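Local coordinates for protein ribokinase, putative (Burkholderia thailandensis, PDB 3B1N) that probably transfers the gamma-phosphate of ATP to the sugar of nucleosides such as inosine, as a nucleoside kinase of the ribokinase (PfkB) family, at residues Ile53-Asn58 / Gln290-Thr295; Ala242-Asp247 / Lys283-Gly288; Trp269-Arg274 / Phe307-Lys312; Ser277-Leu282 / Ala297-Arg302. All coordinates share one frame; numbering follows the deposited sequence. Where two conformers were deposited one is given.

Contact 1. Residues Ile53-Asn58 / Gln290-Thr295; sequences IAYALN and QTYAPT
Y55 of helix 49-59 carries the contact, reaching into the loop 290-295 that leads to helix 296-307. Its CG stands anti to the backbone N (chi1 178°). Over one face of the ring sits Q290 CB, a CH-pi contact 3.8 Å from the ring centroid and 14° off the normal. At the ring's edge, near its plane, lies the backbone oxygen of Y292, to which Y55 OH donates a hydrogen bond of 2.6 Å. The two tyrosines pass one another in reverse sense as an offset edge-to-face pair, planes at 68°: the edge of Y55 points toward the face of Y292, with Y55 CE2 and Y292 CE1 3.7 Å apart. The next residue, A56, puts its methyl against the other phenol, 3.4 Å from A56 CB to Y292 OH. The amide of Q290 is directed elsewhere, its NE2 to N52 and Y78 and its OE1 to R81; N52 belongs to the nucleoside pocket. A buried phenol that donates a hydrogen bond to a main-chain carbonyl, with CH-pi and aromatic packing about its ring, is consistent with the loop being held against the helix by one directional bond plus ring packing.

Contact 2. Residues Ala242-Asp247 / Lys283-Gly288; sequences AERVID and KIAHQG. With ADP (adenosine-5'-diphosphate), chain G.
K283 CG lies anti to its backbone N (chi1 -164°), and bends at each later torsion curl the chain until NZ faces the D247 carbonyl. D247 CG is likewise anti to N, chi1 -178° carrying it toward G288. K283 NZ bonds D247 O across the contact at 2.8 Å and G288 O of its own segment at 2.9 Å, the latter from above the carbonyl plane; H286 O and T249 O are weak further acceptors. In return G288 N reaches D247 OD2 at 2.9 Å, on the anti side of the carboxylate; OD1 is taken by T249. The Q287 amide lies nearly coplanar with that carboxylate, 11° apart, without a well-formed bond. I284 O accepts from two successive amides, I246 N at 2.8 Å and D247 N at 3.2 Å. R244 NE holds A285 O at 2.8 Å, with NH2 a weak second donor, while I246 CG1 rests over one face of the guanidinium. The apolar part faces the nucleotide: I284 CG2 touches A242 CB, and V245 CG1 packs on I284 CD1, which lies 3.5 Å from ADP N6. Both A242 and I284 line the ADP pocket seen in this structure. The carbonyls of I284 and A285 are thus met by donors of 242-247, with R244 O the exception, buried without a partner. This polar lacing is consistent with fixing the wall beside adenine, and the nearby lysine and carboxylate charges may add a mild attraction.

Contact 3. Residues Trp269-Arg274 / Phe307-Lys312; sequences WATAGR and FGYRPK
T271 OG1 is the polar atom where several groups meet: Y309 OH approaches it to 2.8 Å, D268 just ahead of the segment is hydrogen-bonded to it, and a water donates to it weakly. OG1 lies at the edge of the Y309 ring, in its plane. The same water accepts from K312 N at 3.1 Å, and T271 CG2 packs near P311 CB. One turn on, R274 CG stands anti to the carbonyl carbon (chi1 -78°) and the arm runs out extended to NE, which lays CB, CG and CD against F307. R274 CB stands over one face of the F307 ring, 3.7 Å from the centroid and 20° off the normal. The guanidinium is turned 71° from the ring, so the pairing is CH-pi rather than a stack of planes. R274 NH1 makes a nearly straight bond of 3.0 Å to A270 O, one turn earlier, which steadies the arginine. R274 CD lies 3.7 Å from Y309 OH, the two side chains crossing at about a right angle. This is surface packing of the loop that follows helix 296-307, entered at G308 with positive phi, against the start of helix 269-284.

Contact 4. Residues Ser277-Leu282 / Ala297-Arg302; sequences SLMGAL and AEIDAR. With ADP (adenosine-5'-diphosphate), chain G.
L278 and L282, one turn apart on helix 269-284, face helix 296-307 and meet I299 and R302. In the apolar packing, L278 sends its two methyls to different partners: CD2 touches I299 CG2, whereas CD1 meets R302 CB. I299 CG1 touches L282 CD1, and I299 CD1 reaches M279 SD at 4.1 Å, those two side chains crossing at about a right angle. L278 CD2 is also a methyl set against a backbone oxygen, 3.4 Å from I299 O. Next is the contact between a methyl and a flat cation: L282 CD2 sits over one face of the R302 guanidinium, offset toward its rim, 3.3 Å from NH1. R302 CG is anti to the carbonyl carbon (chi1 -72°), bends at chi2 and chi3 curl the arm, and L282 runs alongside it in the reverse sense. Polar links across the helices run through a water, which donates to A281 O at 2.8 Å and accepts from R302 NH2 at 3.3 Å; NH1 has a long, weak ion pair with E243. Ligand contacts come from the other side of helix 269-284: ADP O2' donates a long bond to S277 OG at 3.3 Å, S277 OG being hydrogen-bonded to P238 O as well, and G280 CA lies 3.5 Å from ADP O4', the glycine backbone lying against the ribose. The short axes approach to 10.9 Å at 114°. The arrangement is a steeply crossed helix pair, helix 296-307 packing on the side of helix 269-284 away from the ADP site of this PfkB-type kinase.

Helix 269-284 unites three of the four: contact 3 uses its first turns, contact 4 a later part and contact 2 the region where the chain leaves it. Contacts 1 and 4 are buried, contact 2 partly so, and contact 3 lies at the surface. Chemistry follows place: contact 4 is mainly apolar, with an arginine face and one water link, contact 1 aromatic with a single phenol bond, contact 2 built on main-chain amides and carbonyls with arginine, lysine and aspartate, contact 3 a mixture of CH-pi and hydroxyl pairing. Y292 and M279 join contact 1 to contact 4, Y292 also meets K283 and H286 of contact 2, and P311 touches D300 between contacts 3 and 4. Only contacts 2 and 4 touch ADP.

Contact 1. Residues Ile53-Asn58 / Gln290-Thr295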
# COMPACT_ATOMS: atom_id res chain seq x y z
N ILE B 53 -3.02 10.82 18.49
CA ILE B 53 -2.39 11.89 19.27
C ILE B 53 -3.08 11.97 20.61
O ILE B 53 -2.40 12.12 21.63
CB ILE B 53 -2.46 13.24 18.50
CG1 ILE B 53 -1.56 13.20 17.26
CG2 ILE B 53 -2.06 14.42 19.46
CD1 ILE B 53 -1.88 14.32 16.28
N ALA B 54 -4.42 11.89 20.61
CA ALA B 54 -5.14 11.91 21.89
C ALA B 54 -4.76 10.72 22.75
O ALA B 54 -4.68 10.84 23.97
CB ALA B 54 -6.63 11.95 21.68
N TYR B 55 -4.56 9.54 22.15
CA TYR B 55 -4.22 8.35 22.94
C TYR B 55 -2.88 8.61 23.68
O TYR B 55 -2.77 8.27 24.87
CB TYR B 55 -4.12 7.13 22.00
CG TYR B 55 -3.73 5.86 22.71
CD1 TYR B 55 -4.67 5.14 23.45
CD2 TYR B 55 -2.42 5.41 22.66
CE1 TYR B 55 -4.30 3.99 24.15
CE2 TYR B 55 -2.06 4.23 23.34
CZ TYR B 55 -2.98 3.56 24.07
OH TYR B 55 -2.66 2.40 24.78
N ALA B 56 -1.91 9.17 22.98
CA ALA B 56 -0.61 9.50 23.58
C ALA B 56 -0.75 10.52 24.70
O ALA B 56 -0.20 10.31 25.79
CB ALA B 56 0.37 9.98 22.53
N LEU B 57 -1.54 11.56 24.46
CA LEU B 57 -1.70 12.60 25.49
C LEU B 57 -2.40 11.98 26.70
O LEU B 57 -2.01 12.28 27.86
CB LEU B 57 -2.42 13.79 24.88
CG LEU B 57 -2.60 14.95 25.86
CD1 LEU B 57 -1.21 15.38 26.35
CD2 LEU B 57 -3.24 16.07 25.05
N ASN B 58 -3.36 11.08 26.48
CA ASN B 58 -4.09 10.40 27.55
C ASN B 58 -3.20 9.47 28.36
O ASN B 58 -3.31 9.38 29.62
CB ASN B 58 -5.30 9.65 26.94
CG ASN B 58 -6.28 9.18 27.98
OD1 ASN B 58 -6.83 10.00 28.73
ND2 ASN B 58 -6.48 7.88 28.05
N GLN B 290 -1.86 2.48 18.47
CA GLN B 290 -2.29 2.72 19.85
C GLN B 290 -2.21 1.48 20.75
O GLN B 290 -2.82 1.46 21.82
CB GLN B 290 -3.72 3.28 19.89
CG GLN B 290 -3.95 4.60 19.13
CD GLN B 290 -5.44 4.95 19.08
OE1 GLN B 290 -6.20 4.60 20.04
NE2 GLN B 290 -5.85 5.71 18.08
N THR B 291 -1.44 0.47 20.39
CA THR B 291 -1.47 -0.71 21.27
C THR B 291 -0.44 -0.66 22.39
O THR B 291 -0.66 -1.30 23.44
CB THR B 291 -1.43 -2.02 20.50
OG1 THR B 291 -0.13 -2.21 19.95
CG2 THR B 291 -2.45 -1.98 19.40
N TYR B 292 0.63 0.12 22.22
CA TYR B 292 1.52 0.41 23.35
C TYR B 292 0.72 0.99 24.51
O TYR B 292 -0.16 1.83 24.32
CB TYR B 292 2.69 1.31 22.93
CG TYR B 292 2.38 2.80 22.73
CD1 TYR B 292 1.42 3.23 21.79
CD2 TYR B 292 3.04 3.77 23.49
CE1 TYR B 292 1.18 4.59 21.63
CE2 TYR B 292 2.81 5.12 23.34
CZ TYR B 292 1.83 5.52 22.39
OH TYR B 292 1.59 6.86 22.27
N ALA B 293 0.95 0.45 25.70
CA ALA B 293 0.18 0.90 26.85
C ALA B 293 1.08 1.01 28.10
O ALA B 293 0.76 0.38 29.15
CB ALA B 293 -1.01 -0.07 27.09
N PRO B 294 2.15 1.82 28.04
CA PRO B 294 2.95 2.09 29.22
C PRO B 294 2.14 2.79 30.32
O PRO B 294 1.28 3.64 30.05
CB PRO B 294 4.07 3.02 28.69
CG PRO B 294 3.35 3.79 27.57
CD PRO B 294 2.48 2.74 26.92
N THR B 295 2.43 2.42 31.56
CA THR B 295 1.90 3.18 32.65
C THR B 295 2.63 4.49 32.73
O THR B 295 3.74 4.71 32.18
CB THR B 295 2.06 2.46 34.01
OG1 THR B 295 3.44 2.36 34.32
CG2 THR B 295 1.40 1.09 33.97

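Contact 2. Residues Ala242-Asp247 / Lys283-Gly288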
# COMPACT_ATOMS: atom_id res chain seq x y z
N ALA B 242 14.82 1.96 20.53
CA ALA B 242 13.61 1.15 20.61
C ALA B 242 13.93 -0.20 21.19
O ALA B 242 14.94 -0.80 20.80
CB ALA B 242 13.04 0.96 19.20
N GLU B 243 13.03 -0.71 22.04
CA GLU B 243 13.23 -2.06 22.58
C GLU B 243 13.17 -3.08 21.45
O GLU B 243 13.92 -4.08 21.49
CB GLU B 243 12.24 -2.40 23.70
CG GLU B 243 12.20 -1.38 24.86
CD GLU B 243 13.35 -1.48 25.85
OE1 GLU B 243 14.52 -1.22 25.46
OE2 GLU B 243 13.06 -1.77 27.04
N ARG B 244 12.33 -2.83 20.45
CA ARG B 244 12.27 -3.62 19.21
C ARG B 244 11.49 -2.73 18.24
O ARG B 244 10.80 -1.80 18.68
CB ARG B 244 11.58 -4.97 19.43
CG ARG B 244 10.15 -4.86 19.92
CD ARG B 244 9.49 -6.20 20.39
NE ARG B 244 8.07 -5.95 20.69
CZ ARG B 244 7.10 -6.88 20.79
NH1 ARG B 244 7.34 -8.19 20.62
NH2 ARG B 244 5.86 -6.48 21.06
N VAL B 245 11.62 -3.02 16.96
CA VAL B 245 10.87 -2.32 15.92
C VAL B 245 9.85 -3.24 15.30
O VAL B 245 10.18 -4.19 14.53
CB VAL B 245 11.80 -1.75 14.80
CG1 VAL B 245 10.98 -1.11 13.66
CG2 VAL B 245 12.83 -0.73 15.43
N ILE B 246 8.61 -2.98 15.63
CA ILE B 246 7.49 -3.78 15.13
C ILE B 246 6.72 -3.03 14.05
O ILE B 246 6.46 -3.57 12.95
CB ILE B 246 6.58 -4.19 16.30
CG1 ILE B 246 7.36 -5.04 17.32
CG2 ILE B 246 5.36 -4.91 15.82
CD1 ILE B 246 7.86 -6.38 16.73
N ASP B 247 6.34 -1.77 14.33
CA ASP B 247 5.45 -1.06 13.42
C ASP B 247 5.63 0.44 13.61
O ASP B 247 5.32 0.96 14.69
CB ASP B 247 3.98 -1.39 13.77
CG ASP B 247 2.99 -0.71 12.83
OD1 ASP B 247 3.38 -0.06 11.82
OD2 ASP B 247 1.79 -0.83 13.13
N LYS B 283 6.02 3.55 21.21
CA LYS B 283 5.03 3.15 20.22
C LYS B 283 5.56 2.11 19.24
O LYS B 283 4.85 1.16 18.92
CB LYS B 283 4.47 4.39 19.47
CG LYS B 283 3.17 4.06 18.72
CD LYS B 283 3.20 4.28 17.25
CE LYS B 283 4.03 3.20 16.56
NZ LYS B 283 3.34 1.85 16.44
N ILE B 284 6.78 2.29 18.75
CA ILE B 284 7.26 1.44 17.62
C ILE B 284 7.47 -0.01 18.03
O ILE B 284 7.51 -0.90 17.16
CB ILE B 284 8.51 2.07 16.98
CG1 ILE B 284 8.72 1.52 15.54
CG2 ILE B 284 9.75 1.83 17.90
CD1 ILE B 284 9.80 2.31 14.80
N ALA B 285 7.50 -0.25 19.35
CA ALA B 285 7.68 -1.60 19.88
C ALA B 285 6.42 -2.48 19.82
O ALA B 285 6.45 -3.65 20.25
CB ALA B 285 8.24 -1.54 21.30
N HIS B 286 5.31 -1.94 19.29
CA HIS B 286 4.07 -2.68 19.26
C HIS B 286 3.34 -2.41 17.95
O HIS B 286 3.55 -1.37 17.31
CB HIS B 286 3.18 -2.33 20.46
CG HIS B 286 3.86 -2.51 21.77
ND1 HIS B 286 3.83 -3.70 22.47
CD2 HIS B 286 4.67 -1.67 22.47
CE1 HIS B 286 4.58 -3.58 23.56
NE2 HIS B 286 5.08 -2.35 23.59
N GLN B 287 2.47 -3.34 17.56
CA GLN B 287 1.78 -3.31 16.28
C GLN B 287 0.57 -2.44 16.42
O GLN B 287 -0.26 -2.73 17.30
CB GLN B 287 1.30 -4.75 15.99
CG GLN B 287 0.49 -4.89 14.73
CD GLN B 287 1.23 -4.41 13.54
OE1 GLN B 287 2.44 -4.67 13.41
NE2 GLN B 287 0.54 -3.69 12.65
N GLY B 288 0.40 -1.44 15.55
CA GLY B 288 -0.78 -0.60 15.62
C GLY B 288 -0.31 0.74 16.16
O GLY B 288 0.67 0.80 16.93
PB ADP G . 6.11 9.92 11.19
O1B ADP G . 6.61 9.75 9.76
O2B ADP G . 5.32 11.19 11.30
O3B ADP G . 5.43 8.80 11.90
PA ADP G . 8.93 9.71 12.21
O1A ADP G . 9.13 8.41 11.41
O2A ADP G . 9.81 10.88 11.94
O3A ADP G . 7.47 10.30 12.07
O5' ADP G . 9.01 9.18 13.68
C5' ADP G . 8.67 10.12 14.70
C4' ADP G . 9.50 9.97 15.97
O4' ADP G . 9.30 8.64 16.50
C3' ADP G . 11.02 10.09 15.74
O3' ADP G . 11.44 11.47 15.71
C2' ADP G . 11.55 9.24 16.86
O2' ADP G . 11.59 10.00 18.09
C1' ADP G . 10.53 8.14 17.02
N9 ADP G . 10.93 6.98 16.17
C8 ADP G . 10.58 6.70 14.87
N7 ADP G . 11.22 5.55 14.46
C5 ADP G . 12.02 5.17 15.45
C6 ADP G . 12.98 4.09 15.66
N6 ADP G . 13.16 3.21 14.64
N1 ADP G . 13.61 4.01 16.81
C2 ADP G . 13.41 4.90 17.82
N3 ADP G . 12.53 5.90 17.70
C4 ADP G . 11.85 6.10 16.58

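Contact 3. Residues Trp269-Arg274 / Phe307-Lys312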
# COMPACT_ATOMS: atom_id res chain seq x y z
N TRP B 269 11.96 23.25 25.54
CA TRP B 269 11.92 22.51 24.26
C TRP B 269 12.77 21.26 24.30
O TRP B 269 12.39 20.22 23.76
CB TRP B 269 12.35 23.39 23.09
CG TRP B 269 11.28 24.34 22.67
CD1 TRP B 269 11.37 25.71 22.65
CD2 TRP B 269 9.98 24.02 22.23
NE1 TRP B 269 10.19 26.26 22.21
CE2 TRP B 269 9.32 25.24 21.90
CE3 TRP B 269 9.30 22.82 22.02
CZ2 TRP B 269 7.99 25.29 21.44
CZ3 TRP B 269 8.00 22.87 21.53
CH2 TRP B 269 7.35 24.10 21.25
N ALA B 270 13.93 21.34 24.94
CA ALA B 270 14.79 20.17 25.07
C ALA B 270 14.07 18.99 25.72
O ALA B 270 14.19 17.81 25.32
CB ALA B 270 16.05 20.54 25.93
N THR B 271 13.30 19.31 26.76
CA THR B 271 12.61 18.28 27.51
C THR B 271 11.31 17.82 26.84
O THR B 271 10.97 16.65 26.83
CB THR B 271 12.35 18.74 28.97
OG1 THR B 271 13.61 19.10 29.53
CG2 THR B 271 11.74 17.63 29.82
N ALA B 272 10.57 18.78 26.29
CA ALA B 272 9.32 18.44 25.57
C ALA B 272 9.71 17.54 24.41
O ALA B 272 9.02 16.56 24.14
CB ALA B 272 8.64 19.69 25.04
N GLY B 273 10.78 17.91 23.73
CA GLY B 273 11.26 17.11 22.57
C GLY B 273 11.65 15.71 23.02
O GLY B 273 11.32 14.74 22.32
N ARG B 274 12.35 15.58 24.15
CA ARG B 274 12.79 14.26 24.56
C ARG B 274 11.60 13.40 24.98
O ARG B 274 11.59 12.18 24.75
CB ARG B 274 13.84 14.39 25.69
CG ARG B 274 15.17 14.77 25.12
CD ARG B 274 16.14 15.13 26.25
NE ARG B 274 17.50 15.29 25.69
CZ ARG B 274 17.89 16.33 24.95
NH1 ARG B 274 17.07 17.32 24.61
NH2 ARG B 274 19.18 16.36 24.52
N PHE B 307 17.63 9.59 29.52
CA PHE B 307 18.11 10.98 29.52
C PHE B 307 18.79 11.45 30.79
O PHE B 307 19.39 12.50 30.76
CB PHE B 307 16.96 11.93 29.19
CG PHE B 307 16.33 11.62 27.88
CD1 PHE B 307 17.11 11.64 26.69
CD2 PHE B 307 14.96 11.31 27.81
CE1 PHE B 307 16.51 11.34 25.45
CE2 PHE B 307 14.37 11.00 26.55
CZ PHE B 307 15.14 11.04 25.39
N GLY B 308 18.64 10.72 31.87
CA GLY B 308 19.41 10.98 33.10
C GLY B 308 18.77 11.97 34.04
O GLY B 308 19.38 12.36 35.05
N TYR B 309 17.54 12.40 33.74
CA TYR B 309 16.81 13.31 34.62
C TYR B 309 15.33 13.06 34.57
O TYR B 309 14.85 12.29 33.70
CB TYR B 309 17.15 14.77 34.32
CG TYR B 309 16.69 15.35 32.98
CD1 TYR B 309 15.57 16.21 32.93
CD2 TYR B 309 17.36 15.07 31.79
CE1 TYR B 309 15.15 16.76 31.70
CE2 TYR B 309 16.93 15.61 30.55
CZ TYR B 309 15.83 16.44 30.53
OH TYR B 309 15.42 17.03 29.33
N ARG B 310 14.61 13.65 35.52
CA ARG B 310 13.16 13.52 35.63
C ARG B 310 12.48 14.65 34.82
O ARG B 310 12.81 15.83 35.03
CB ARG B 310 12.73 13.59 37.10
CG ARG B 310 11.27 13.21 37.34
CD ARG B 310 10.91 13.05 38.85
NE ARG B 310 11.59 14.04 39.71
CZ ARG B 310 11.32 15.35 39.74
NH1 ARG B 310 10.36 15.89 38.98
NH2 ARG B 310 12.02 16.14 40.55
N PRO B 311 11.55 14.28 33.91
CA PRO B 311 10.93 15.28 33.05
C PRO B 311 9.95 16.13 33.85
O PRO B 311 8.96 15.62 34.39
CB PRO B 311 10.18 14.44 32.01
CG PRO B 311 9.93 13.15 32.63
CD PRO B 311 11.02 12.92 33.66
N LYS B 312 10.26 17.41 33.95
CA LYS B 312 9.43 18.31 34.73
C LYS B 312 9.21 19.58 33.93
O LYS B 312 9.97 19.87 33.01
CB LYS B 312 10.09 18.61 36.08
CG LYS B 312 11.25 19.62 36.08
CD LYS B 312 11.81 19.77 37.53
CE LYS B 312 11.91 21.25 37.96
NZ LYS B 312 11.69 21.47 39.44
O HOH W 1 12.90 18.72 32.92

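Contact 4. Residues Ser277-Leu282 / Ala297-Arg302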
# COMPACT_ATOMS: atom_id res chain seq x y z
N SER B 277 10.06 12.20 21.78
CA SER B 277 10.97 11.19 21.22
C SER B 277 10.79 9.85 21.94
O SER B 277 10.66 8.78 21.29
CB SER B 277 12.38 11.71 21.39
OG SER B 277 13.26 10.77 20.78
N LEU B 278 10.66 9.91 23.26
CA LEU B 278 10.40 8.70 24.03
C LEU B 278 9.08 8.08 23.63
O LEU B 278 9.00 6.85 23.41
CB LEU B 278 10.41 8.96 25.52
CG LEU B 278 9.97 7.83 26.42
CD1 LEU B 278 10.86 6.62 26.28
CD2 LEU B 278 9.97 8.33 27.87
N MET B 279 8.02 8.89 23.50
CA MET B 279 6.72 8.28 23.12
C MET B 279 6.81 7.59 21.74
O MET B 279 6.22 6.51 21.60
CB MET B 279 5.65 9.36 23.10
CG MET B 279 5.37 9.97 24.52
SD MET B 279 4.74 8.83 25.73
CE MET B 279 3.01 8.67 25.22
N GLY B 280 7.52 8.20 20.79
CA GLY B 280 7.74 7.57 19.49
C GLY B 280 8.40 6.21 19.63
O GLY B 280 8.01 5.22 18.94
N ALA B 281 9.40 6.12 20.50
CA ALA B 281 10.08 4.81 20.73
C ALA B 281 9.25 3.80 21.44
O ALA B 281 9.39 2.59 21.17
CB ALA B 281 11.41 5.04 21.49
N LEU B 282 8.40 4.22 22.37
CA LEU B 282 7.55 3.23 23.05
C LEU B 282 6.50 2.68 22.10
O LEU B 282 6.15 1.51 22.11
CB LEU B 282 6.87 3.84 24.26
CG LEU B 282 7.86 4.40 25.27
CD1 LEU B 282 7.12 5.17 26.34
CD2 LEU B 282 8.60 3.18 25.91
N ALA B 297 4.03 5.72 35.33
CA ALA B 297 5.30 5.47 36.05
C ALA B 297 6.37 4.90 35.12
O ALA B 297 7.53 5.34 35.20
CB ALA B 297 5.08 4.53 37.25
N GLU B 298 5.99 3.96 34.24
CA GLU B 298 6.93 3.40 33.22
C GLU B 298 7.49 4.48 32.27
O GLU B 298 8.67 4.51 31.95
CB GLU B 298 6.25 2.30 32.40
CG GLU B 298 6.15 0.93 33.15
CD GLU B 298 5.15 -0.05 32.51
OE1 GLU B 298 4.47 0.32 31.52
OE2 GLU B 298 5.04 -1.21 32.98
N ILE B 299 6.63 5.41 31.84
CA ILE B 299 7.10 6.50 31.03
C ILE B 299 8.17 7.32 31.73
O ILE B 299 9.24 7.59 31.15
CB ILE B 299 5.91 7.41 30.56
CG1 ILE B 299 5.00 6.61 29.64
CG2 ILE B 299 6.48 8.64 29.81
CD1 ILE B 299 3.63 7.27 29.31
N ASP B 300 7.90 7.72 32.99
CA ASP B 300 8.90 8.48 33.76
C ASP B 300 10.20 7.70 33.99
O ASP B 300 11.27 8.28 33.85
CB ASP B 300 8.34 8.96 35.08
CG ASP B 300 7.34 10.12 34.92
OD1 ASP B 300 7.25 10.75 33.83
OD2 ASP B 300 6.66 10.39 35.94
N ALA B 301 10.05 6.41 34.27
CA ALA B 301 11.25 5.55 34.49
C ALA B 301 12.07 5.42 33.23
O ALA B 301 13.31 5.49 33.26
CB ALA B 301 10.82 4.18 35.01
N ARG B 302 11.42 5.24 32.07
CA ARG B 302 12.15 5.15 30.83
C ARG B 302 12.77 6.48 30.40
O ARG B 302 13.85 6.52 29.78
CB ARG B 302 11.21 4.64 29.71
CG ARG B 302 10.82 3.16 29.80
CD ARG B 302 11.96 2.22 29.28
NE ARG B 302 12.32 2.42 27.85
CZ ARG B 302 11.73 1.82 26.82
NH1 ARG B 302 10.72 0.97 27.02
NH2 ARG B 302 12.16 2.07 25.58
PB ADP G . 6.11 9.92 11.19
O1B ADP G . 6.61 9.75 9.76
O2B ADP G . 5.32 11.19 11.30
O3B ADP G . 5.43 8.80 11.90
PA ADP G . 8.93 9.71 12.21
O1A ADP G . 9.13 8.41 11.41
O2A ADP G . 9.81 10.88 11.94
O3A ADP G . 7.47 10.30 12.07
O5' ADP G . 9.01 9.18 13.68
C5' ADP G . 8.67 10.12 14.70
C4' ADP G . 9.50 9.97 15.97
O4' ADP G . 9.30 8.64 16.50
C3' ADP G . 11.02 10.09 15.74
O3' ADP G . 11.44 11.47 15.71
C2' ADP G . 11.55 9.24 16.86
O2' ADP G . 11.59 10.00 18.09
C1' ADP G . 10.53 8.14 17.02
N9 ADP G . 10.93 6.98 16.17
C8 ADP G . 10.58 6.70 14.87
N7 ADP G . 11.22 5.55 14.46
C5 ADP G . 12.02 5.17 15.45
C6 ADP G . 12.98 4.09 15.66
N6 ADP G . 13.16 3.21 14.64
N1 ADP G . 13.61 4.01 16.81
C2 ADP G . 13.41 4.90 17.82
N3 ADP G . 12.53 5.90 17.70
C4 ADP G . 11.85 6.10 16.58
O HOH W 2 10.78 0.91 22.86